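Local coordinates for protein chitin deacetylase (Bombyx mori, PDB 5ZNT) that removes acetyl groups from the N-acetyl-D-glucosamine residues of chitin in a zinc-dependent hydrolysis that yields chitosan and acetate, at residues 336-347 against 356-367; 97-105 against 122-131. One frame throughout, in Å; residues are numbered along the deposited sequence.

Contact 1: 336-347 against 356-367; sequences ACWVPHSCKLTS and NLQTCLRCPVNY. With NAG (2-acetamido-2-deoxy-beta-D-glucopyranose), chain B; NAG (2-acetamido-2-deoxy-beta-D-glucopyranose), chain C.
Cys337 and Cys360 are joined by a disulfide at one end of the contact, and a second, Cys343 to Cys363, ties strand 341-345 to the chain that follows strand 356-359. Both bridges turn with a similar twist about the S-S bond (-80° and -82°). The SG of Cys343 also lies 4.0 Å from Thr359 CG2. Backbone hydrogen bonds hold the strands: Cys343 N gives to Leu357 O and Leu357 N to Cys343 O, the latter at 2.7 Å, while His341 and Thr359 exchange a second pair, of which the bond from His341 N is weak. This is an antiparallel beta hairpin pinned by cystines, lying on helices 85-93 and 117-134 of the deacetylase domain. Beyond it, Tyr367 N donates to Thr346 O.

Polar side chains add to the grip. His341 ND1 donates to Leu361 O over 2.8 Å from above the carbonyl plane, the oxygen itself lying tilted from the ring plane. Thr359 OG1 accepts from Leu361 N in an ST turn and bonds to Phe134 O as well. On the face of Ser342 and Gln358, the Lys344 chain, bent at its last two torsions, brings NZ to a lone pair of Asn356 OD1 at 3.2 Å. An alanine in place of Asn356 would probably leave the Lys344 ammonium without this carbonyl mate and its flexible end freer to swing.

Among apolar groups, Leu345 CD1 meets Pro364 CG at 3.8 Å, the two side chains nearly perpendicular, and also reaches Leu357 CB. Leu345 CB packs on Tyr367 CB; the Tyr367 ring stacks with that of His80. Sugar borders the end with the Cys337-Cys360 bridge: the chain B NAG lays its acetyl methyl C8 3.5 Å from Gln358 NE2, and O3 of the chain C NAG donates to Trp338 O.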
# COMPACT_ATOMS: atom_id res chain seq x y z
N ALA A 336 6.83 21.38 7.76
CA ALA A 336 6.58 22.44 6.79
C ALA A 336 5.96 23.67 7.43
O ALA A 336 6.15 24.79 6.93
CB ALA A 336 5.66 21.92 5.67
N CYS A 337 5.19 23.50 8.50
CA CYS A 337 4.67 24.63 9.25
C CYS A 337 4.58 24.21 10.71
O CYS A 337 4.31 23.04 11.01
CB CYS A 337 3.30 25.10 8.73
SG CYS A 337 1.87 23.97 9.01
N TRP A 338 4.81 25.17 11.61
CA TRP A 338 4.88 24.85 13.03
C TRP A 338 3.50 24.65 13.65
O TRP A 338 3.31 23.76 14.48
CB TRP A 338 5.63 25.96 13.78
CG TRP A 338 7.11 25.98 13.51
CD1 TRP A 338 7.81 26.96 12.84
CD2 TRP A 338 8.07 24.98 13.88
NE1 TRP A 338 9.15 26.62 12.78
CE2 TRP A 338 9.33 25.41 13.40
CE3 TRP A 338 7.98 23.76 14.56
CZ2 TRP A 338 10.49 24.67 13.60
CZ3 TRP A 338 9.13 23.02 14.76
CH2 TRP A 338 10.38 23.48 14.28
N VAL A 339 2.54 25.49 13.28
CA VAL A 339 1.17 25.39 13.78
C VAL A 339 0.24 25.33 12.59
O VAL A 339 -0.04 26.34 11.94
CB VAL A 339 0.81 26.56 14.71
CG1 VAL A 339 -0.50 26.26 15.45
CG2 VAL A 339 1.95 26.83 15.69
N PRO A 340 -0.25 24.14 12.23
CA PRO A 340 -1.16 24.03 11.09
C PRO A 340 -2.49 24.70 11.38
O PRO A 340 -2.95 24.79 12.52
CB PRO A 340 -1.35 22.51 10.93
CG PRO A 340 -0.13 21.91 11.59
CD PRO A 340 0.18 22.83 12.75
N HIS A 341 -3.12 25.18 10.31
CA HIS A 341 -4.48 25.67 10.42
C HIS A 341 -5.43 24.51 10.71
O HIS A 341 -5.28 23.41 10.17
CB HIS A 341 -4.90 26.39 9.14
CG HIS A 341 -4.08 27.61 8.84
ND1 HIS A 341 -3.19 27.67 7.79
CD2 HIS A 341 -3.99 28.80 9.47
CE1 HIS A 341 -2.60 28.85 7.78
NE2 HIS A 341 -3.06 29.56 8.79
N SER A 342 -6.41 24.77 11.57
CA SER A 342 -7.47 23.82 11.86
C SER A 342 -8.76 24.36 11.23
O SER A 342 -9.39 25.27 11.77
CB SER A 342 -7.63 23.64 13.37
OG SER A 342 -8.64 22.68 13.63
N CYS A 343 -9.16 23.79 10.10
CA CYS A 343 -10.29 24.30 9.33
C CYS A 343 -11.56 23.53 9.66
O CYS A 343 -11.62 22.32 9.45
CB CYS A 343 -9.98 24.22 7.83
SG CYS A 343 -8.38 24.90 7.40
N LYS A 344 -12.56 24.21 10.17
CA LYS A 344 -13.85 23.62 10.47
C LYS A 344 -14.72 23.82 9.22
O LYS A 344 -15.10 24.86 8.96
CB LYS A 344 -14.47 24.19 11.73
CG LYS A 344 -15.84 23.59 11.99
CD LYS A 344 -16.54 23.85 13.35
CE LYS A 344 -15.72 23.53 14.56
NZ LYS A 344 -15.59 22.10 14.90
N LEU A 345 -15.04 22.76 8.50
CA LEU A 345 -15.62 22.92 7.19
C LEU A 345 -16.92 22.15 7.08
O LEU A 345 -17.13 21.13 7.75
CB LEU A 345 -14.63 22.46 6.10
CG LEU A 345 -13.26 23.15 6.11
CD1 LEU A 345 -12.26 22.37 5.21
CD2 LEU A 345 -13.39 24.59 5.64
N THR A 346 -17.79 22.65 6.21
CA THR A 346 -19.02 21.99 5.84
C THR A 346 -19.08 21.90 4.32
O THR A 346 -18.38 22.61 3.60
CB THR A 346 -20.25 22.73 6.39
OG1 THR A 346 -20.31 24.07 5.86
CG2 THR A 346 -20.22 22.77 7.95
N SER A 347 -19.99 21.07 3.84
CA SER A 347 -20.25 20.95 2.42
C SER A 347 -21.62 20.35 2.26
O SER A 347 -21.97 19.42 3.00
CB SER A 347 -19.23 20.07 1.70
OG SER A 347 -19.73 19.73 0.41
N ASN A 356 -13.30 18.84 10.74
CA ASN A 356 -12.06 19.57 10.92
C ASN A 356 -11.01 19.02 9.97
O ASN A 356 -10.75 17.81 9.94
CB ASN A 356 -11.55 19.44 12.36
CG ASN A 356 -12.39 20.22 13.34
OD1 ASN A 356 -13.25 21.02 12.96
ND2 ASN A 356 -12.15 19.98 14.63
N LEU A 357 -10.37 19.91 9.23
CA LEU A 357 -9.31 19.54 8.31
C LEU A 357 -8.10 20.37 8.69
O LEU A 357 -8.16 21.61 8.67
CB LEU A 357 -9.73 19.80 6.86
CG LEU A 357 -8.80 19.24 5.79
CD1 LEU A 357 -9.63 18.95 4.53
CD2 LEU A 357 -7.69 20.23 5.46
N GLN A 358 -7.01 19.71 9.05
CA GLN A 358 -5.79 20.43 9.40
C GLN A 358 -4.85 20.44 8.19
O GLN A 358 -4.70 19.44 7.49
CB GLN A 358 -5.11 19.80 10.62
CG GLN A 358 -6.01 19.67 11.85
CD GLN A 358 -6.97 18.48 11.72
OE1 GLN A 358 -6.74 17.56 10.92
NE2 GLN A 358 -8.06 18.51 12.49
N THR A 359 -4.25 21.61 7.93
CA THR A 359 -3.39 21.81 6.77
C THR A 359 -2.50 23.02 7.03
O THR A 359 -2.90 23.95 7.75
CB THR A 359 -4.22 22.02 5.50
OG1 THR A 359 -3.36 22.29 4.39
CG2 THR A 359 -5.19 23.21 5.65
N CYS A 360 -1.32 23.02 6.42
CA CYS A 360 -0.48 24.22 6.45
C CYS A 360 -1.00 25.29 5.51
O CYS A 360 -0.58 26.45 5.63
CB CYS A 360 0.96 23.87 6.08
SG CYS A 360 1.79 22.84 7.30
N LEU A 361 -1.87 24.93 4.58
CA LEU A 361 -2.48 25.91 3.70
C LEU A 361 -3.56 26.70 4.44
O LEU A 361 -4.07 26.27 5.47
CB LEU A 361 -3.12 25.22 2.49
CG LEU A 361 -2.31 24.92 1.24
CD1 LEU A 361 -1.23 23.87 1.54
CD2 LEU A 361 -3.29 24.43 0.16
N ARG A 362 -3.90 27.88 3.89
CA ARG A 362 -5.09 28.58 4.36
C ARG A 362 -6.32 27.71 4.12
O ARG A 362 -6.36 26.89 3.19
CB ARG A 362 -5.27 29.92 3.63
CG ARG A 362 -5.28 29.73 2.14
CD ARG A 362 -6.22 30.64 1.33
NE ARG A 362 -6.01 30.37 -0.10
CZ ARG A 362 -6.97 30.12 -0.99
NH1 ARG A 362 -8.25 30.14 -0.64
NH2 ARG A 362 -6.63 29.86 -2.25
N CYS A 363 -7.34 27.90 4.95
CA CYS A 363 -8.52 27.06 4.85
C CYS A 363 -9.24 27.32 3.53
O CYS A 363 -9.32 28.46 3.09
CB CYS A 363 -9.46 27.35 6.02
SG CYS A 363 -8.68 26.93 7.59
N PRO A 364 -9.76 26.28 2.88
CA PRO A 364 -10.59 26.49 1.68
C PRO A 364 -11.98 26.94 2.11
O PRO A 364 -12.33 26.89 3.28
CB PRO A 364 -10.61 25.09 1.06
CG PRO A 364 -10.65 24.17 2.31
CD PRO A 364 -9.74 24.87 3.32
N VAL A 365 -12.80 27.36 1.13
CA VAL A 365 -14.13 27.87 1.50
C VAL A 365 -15.15 26.76 1.75
O VAL A 365 -16.18 27.02 2.40
CB VAL A 365 -14.70 28.85 0.45
CG1 VAL A 365 -13.73 30.03 0.22
CG2 VAL A 365 -15.04 28.17 -0.84
N ASN A 366 -14.88 25.55 1.28
CA ASN A 366 -15.81 24.42 1.25
C ASN A 366 -15.06 23.18 1.73
O ASN A 366 -13.86 23.05 1.50
CB ASN A 366 -16.30 24.27 -0.22
CG ASN A 366 -17.41 23.29 -0.40
OD1 ASN A 366 -18.36 23.25 0.38
ND2 ASN A 366 -17.30 22.46 -1.44
N TYR A 367 -15.76 22.24 2.37
CA TYR A 367 -15.12 20.95 2.70
C TYR A 367 -14.90 20.11 1.43
O TYR A 367 -15.88 19.80 0.74
CB TYR A 367 -15.99 20.18 3.69
CG TYR A 367 -15.38 18.86 4.07
CD1 TYR A 367 -14.14 18.81 4.70
CD2 TYR A 367 -16.05 17.69 3.81
CE1 TYR A 367 -13.57 17.60 5.05
CE2 TYR A 367 -15.50 16.47 4.19
CZ TYR A 367 -14.27 16.44 4.79
OH TYR A 367 -13.73 15.23 5.12
C1 NAG B . -2.38 17.48 12.70
C2 NAG B . -2.46 17.65 14.21
C3 NAG B . -1.37 18.61 14.67
C4 NAG B . -0.00 18.18 14.15
C5 NAG B . -0.07 17.88 12.65
C6 NAG B . 1.20 17.26 12.11
C7 NAG B . -4.84 17.30 14.77
C8 NAG B . -6.08 17.95 15.31
N2 NAG B . -3.77 18.09 14.66
O3 NAG B . -1.40 18.64 16.09
O4 NAG B . 0.91 19.27 14.17
O5 NAG B . -1.13 16.97 12.37
O6 NAG B . 1.56 16.11 12.86
O7 NAG B . -4.82 16.11 14.41
C1 NAG C . 1.58 19.57 15.39
C2 NAG C . 3.02 20.00 15.02
C3 NAG C . 3.73 20.66 16.20
C4 NAG C . 2.85 21.66 16.93
C5 NAG C . 1.48 21.06 17.20
C6 NAG C . 0.50 22.05 17.79
C7 NAG C . 4.37 18.80 13.37
C8 NAG C . 5.11 17.53 13.04
N2 NAG C . 3.78 18.84 14.56
O3 NAG C . 4.88 21.34 15.70
O4 NAG C . 3.46 22.04 18.16
O5 NAG C . 0.91 20.62 15.96
O6 NAG C . 0.35 21.84 19.19
O7 NAG C . 4.31 19.74 12.58
O HOH W 1 -16.93 25.45 5.03
O HOH W 2 -17.73 19.75 -1.25

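Contact 2: 97-105 against 122-131. With ZN (zinc ion), chain D.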
# COMPACT_ATOMS: atom_id res chain seq x y z
N GLU A 97 5.64 6.65 1.84
CA GLU A 97 4.88 6.84 0.61
C GLU A 97 3.43 7.13 0.95
O GLU A 97 2.86 6.51 1.85
CB GLU A 97 4.96 5.60 -0.27
CG GLU A 97 4.07 5.71 -1.51
CD GLU A 97 4.26 4.57 -2.51
OE1 GLU A 97 5.13 3.71 -2.28
OE2 GLU A 97 3.53 4.57 -3.54
N ILE A 98 2.83 8.09 0.24
CA ILE A 98 1.41 8.41 0.38
C ILE A 98 0.70 7.92 -0.86
O ILE A 98 1.08 8.28 -1.98
CB ILE A 98 1.18 9.92 0.57
CG1 ILE A 98 1.91 10.41 1.81
CG2 ILE A 98 -0.34 10.21 0.66
CD1 ILE A 98 1.48 9.74 3.12
N ALA A 99 -0.33 7.09 -0.68
CA ALA A 99 -1.14 6.56 -1.77
C ALA A 99 -2.60 6.83 -1.45
O ALA A 99 -2.93 7.30 -0.36
CB ALA A 99 -0.90 5.04 -1.97
N VAL A 100 -3.52 6.56 -2.40
CA VAL A 100 -4.92 6.96 -2.21
C VAL A 100 -5.78 5.75 -1.89
O VAL A 100 -5.56 4.64 -2.41
CB VAL A 100 -5.50 7.74 -3.40
CG1 VAL A 100 -4.63 8.96 -3.73
CG2 VAL A 100 -5.72 6.85 -4.63
N HIS A 101 -6.78 5.98 -1.05
CA HIS A 101 -7.72 4.99 -0.56
C HIS A 101 -9.15 5.55 -0.65
O HIS A 101 -10.01 5.19 0.15
CB HIS A 101 -7.36 4.60 0.88
CG HIS A 101 -8.06 3.39 1.41
ND1 HIS A 101 -8.21 2.22 0.69
CD2 HIS A 101 -8.60 3.14 2.64
CE1 HIS A 101 -8.83 1.32 1.44
NE2 HIS A 101 -9.08 1.86 2.62
N SER A 102 -9.37 6.48 -1.59
CA SER A 102 -10.64 7.10 -1.98
C SER A 102 -11.04 8.30 -1.11
O SER A 102 -10.52 8.51 -0.00
CB SER A 102 -11.81 6.10 -2.00
OG SER A 102 -12.40 5.99 -0.73
N ILE A 103 -11.97 9.11 -1.62
CA ILE A 103 -12.52 10.23 -0.86
C ILE A 103 -13.55 9.74 0.16
O ILE A 103 -13.47 10.06 1.35
CB ILE A 103 -13.15 11.26 -1.82
CG1 ILE A 103 -12.04 11.97 -2.61
CG2 ILE A 103 -14.07 12.25 -1.03
CD1 ILE A 103 -12.57 12.96 -3.68
N THR A 104 -14.53 8.96 -0.29
CA THR A 104 -15.67 8.64 0.56
C THR A 104 -15.49 7.39 1.40
O THR A 104 -16.17 7.26 2.43
CB THR A 104 -16.96 8.45 -0.26
OG1 THR A 104 -16.88 7.22 -0.98
CG2 THR A 104 -17.17 9.61 -1.25
N HIS A 105 -14.63 6.45 1.00
CA HIS A 105 -14.58 5.13 1.64
C HIS A 105 -15.98 4.53 1.77
O HIS A 105 -16.34 3.92 2.78
CB HIS A 105 -13.89 5.20 3.01
CG HIS A 105 -13.20 3.93 3.41
ND1 HIS A 105 -13.87 2.85 3.94
CD2 HIS A 105 -11.89 3.58 3.37
CE1 HIS A 105 -13.00 1.89 4.22
NE2 HIS A 105 -11.80 2.30 3.86
N LYS A 122 -13.47 9.95 -9.83
CA LYS A 122 -13.83 10.93 -8.80
C LYS A 122 -13.32 10.51 -7.43
O LYS A 122 -12.84 11.34 -6.67
CB LYS A 122 -15.34 11.15 -8.76
CG LYS A 122 -15.87 11.89 -10.00
CD LYS A 122 -17.39 11.90 -10.01
CE LYS A 122 -17.94 13.31 -9.95
NZ LYS A 122 -19.41 13.29 -9.75
N GLU A 123 -13.41 9.22 -7.12
CA GLU A 123 -12.95 8.72 -5.83
C GLU A 123 -11.43 8.77 -5.72
O GLU A 123 -10.90 9.21 -4.71
CB GLU A 123 -13.44 7.28 -5.60
CG GLU A 123 -14.95 7.17 -5.29
CD GLU A 123 -15.26 7.56 -3.85
OE1 GLU A 123 -14.34 8.02 -3.14
OE2 GLU A 123 -16.41 7.38 -3.40
N MET A 124 -10.72 8.29 -6.75
CA MET A 124 -9.28 8.07 -6.59
C MET A 124 -8.46 9.25 -7.12
O MET A 124 -7.57 9.74 -6.42
CB MET A 124 -8.87 6.76 -7.29
CG MET A 124 -9.55 5.51 -6.65
SD MET A 124 -9.25 5.47 -4.87
CE MET A 124 -10.00 3.88 -4.51
N ALA A 125 -8.75 9.71 -8.34
CA ALA A 125 -8.06 10.91 -8.82
C ALA A 125 -8.44 12.12 -7.98
O ALA A 125 -7.61 13.00 -7.75
CB ALA A 125 -8.35 11.16 -10.30
N GLY A 126 -9.70 12.18 -7.53
CA GLY A 126 -10.10 13.25 -6.62
C GLY A 126 -9.30 13.23 -5.33
O GLY A 126 -8.83 14.27 -4.86
N MET A 127 -9.13 12.04 -4.74
CA MET A 127 -8.36 11.97 -3.50
C MET A 127 -6.92 12.38 -3.74
O MET A 127 -6.31 13.04 -2.89
CB MET A 127 -8.42 10.55 -2.91
CG MET A 127 -7.64 10.39 -1.59
SD MET A 127 -8.14 11.62 -0.32
CE MET A 127 -6.98 11.27 1.01
N ARG A 128 -6.35 12.01 -4.90
CA ARG A 128 -5.01 12.50 -5.23
C ARG A 128 -4.96 14.03 -5.27
O ARG A 128 -3.99 14.65 -4.81
CB ARG A 128 -4.54 11.92 -6.57
CG ARG A 128 -3.12 12.41 -7.00
CD ARG A 128 -2.63 11.71 -8.30
NE ARG A 128 -3.56 11.94 -9.39
CZ ARG A 128 -3.53 11.28 -10.54
NH1 ARG A 128 -2.61 10.35 -10.75
NH2 ARG A 128 -4.42 11.55 -11.49
N VAL A 129 -5.99 14.66 -5.82
CA VAL A 129 -6.03 16.13 -5.86
C VAL A 129 -6.05 16.70 -4.44
O VAL A 129 -5.33 17.66 -4.13
CB VAL A 129 -7.25 16.61 -6.67
CG1 VAL A 129 -7.61 18.08 -6.34
CG2 VAL A 129 -7.01 16.41 -8.17
N ILE A 130 -6.88 16.13 -3.56
CA ILE A 130 -6.95 16.61 -2.18
C ILE A 130 -5.59 16.53 -1.51
O ILE A 130 -5.12 17.50 -0.89
CB ILE A 130 -8.00 15.80 -1.39
CG1 ILE A 130 -9.38 15.97 -2.03
CG2 ILE A 130 -8.03 16.23 0.09
CD1 ILE A 130 -10.48 15.13 -1.34
N ILE A 131 -4.92 15.38 -1.63
CA ILE A 131 -3.62 15.20 -0.98
C ILE A 131 -2.61 16.19 -1.53
O ILE A 131 -1.90 16.87 -0.77
CB ILE A 131 -3.11 13.77 -1.17
CG1 ILE A 131 -4.01 12.77 -0.42
CG2 ILE A 131 -1.66 13.67 -0.68
CD1 ILE A 131 -3.70 11.31 -0.80
ZN ZN D . -10.09 1.19 4.35
O HOH W 3 -8.70 -0.64 4.41
O HOH W 4 -10.79 -0.71 3.24
O HOH W 5 -10.94 0.35 6.14
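Glu123 reaches from helix 122-131 to the loop after strand 97-100, where its carboxylate is gripped by Ile103 and Thr104. Thr104 N points almost straight (174°) at the syn lone pair of OE1 over 3.0 Å, and a weak bond from Ile103 N reaches the same oxygen. Thr104 OG1 gives its proton to OE2 at a very short 2.5 Å. With CG anti to the carbonyl carbon (chi1 -73°) and a bend at chi2, the Glu123 chain curls back and brings the carboxylate up to both amides.

Close packing continues beside this. Ile103 CD1 presses on the helix backbone, 3.4 Å from Lys122 O and close over Gly126, where a CB would collide with it; its CG1 meets Ile130 CD1. Met124, bent at chi2, brings SD to 3.4 Å from Ser102 N, a buried amide for which the model holds no partner. Val100 sits over Met124, Met127 and Arg128, its CB 3.9 Å from Met127 CG. Toward the start of the strand the fit thins to Ile98 CG2 against Ile131 CD1, 3.8 Å apart. The looser, partly exposed side is that of Lys122 and Arg128, whose ends lead away to hydrogen bonds with Asn371 and Gln164 O.

His101 and His105 point away from the helix and bind zinc through NE2, with His101 ND1 held by Arg146 O; Asp46 and three waters complete the site, the Asp-His-His metal triad of family CE4 on its parallel-stranded barrel-like core. Ser102 OG donates to His101 O and accepts from His105 N, bracing the loop between the two ligands. With a straight and a weak amide bond and a hydroxyl on it, the carboxylate is probably a second-shell clamp, helping to hold the backbone between the histidines and their imidazole spacing.

In the fold
Helix 117-134 links the two contacts, whose centres lie about 17 Å apart and whose nearest atoms, at about 5 Å, do not touch. Contact 2 supplies its middle turns, while its last residues, Lys133 and Phe134, meet Leu361 and Pro364 of contact 1. Helix 85-93 is a second shared neighbour, its Tyr85 touching Leu357 of one and Met127 and Ile130 of the other. Contact 2 holds two of the three protein ligands of the zinc; contact 1 is more peripheral and borders the glycan carried on Asn84. Its closest tie to the metal site is Tyr367, whose side chain is about 10 Å from that of His105.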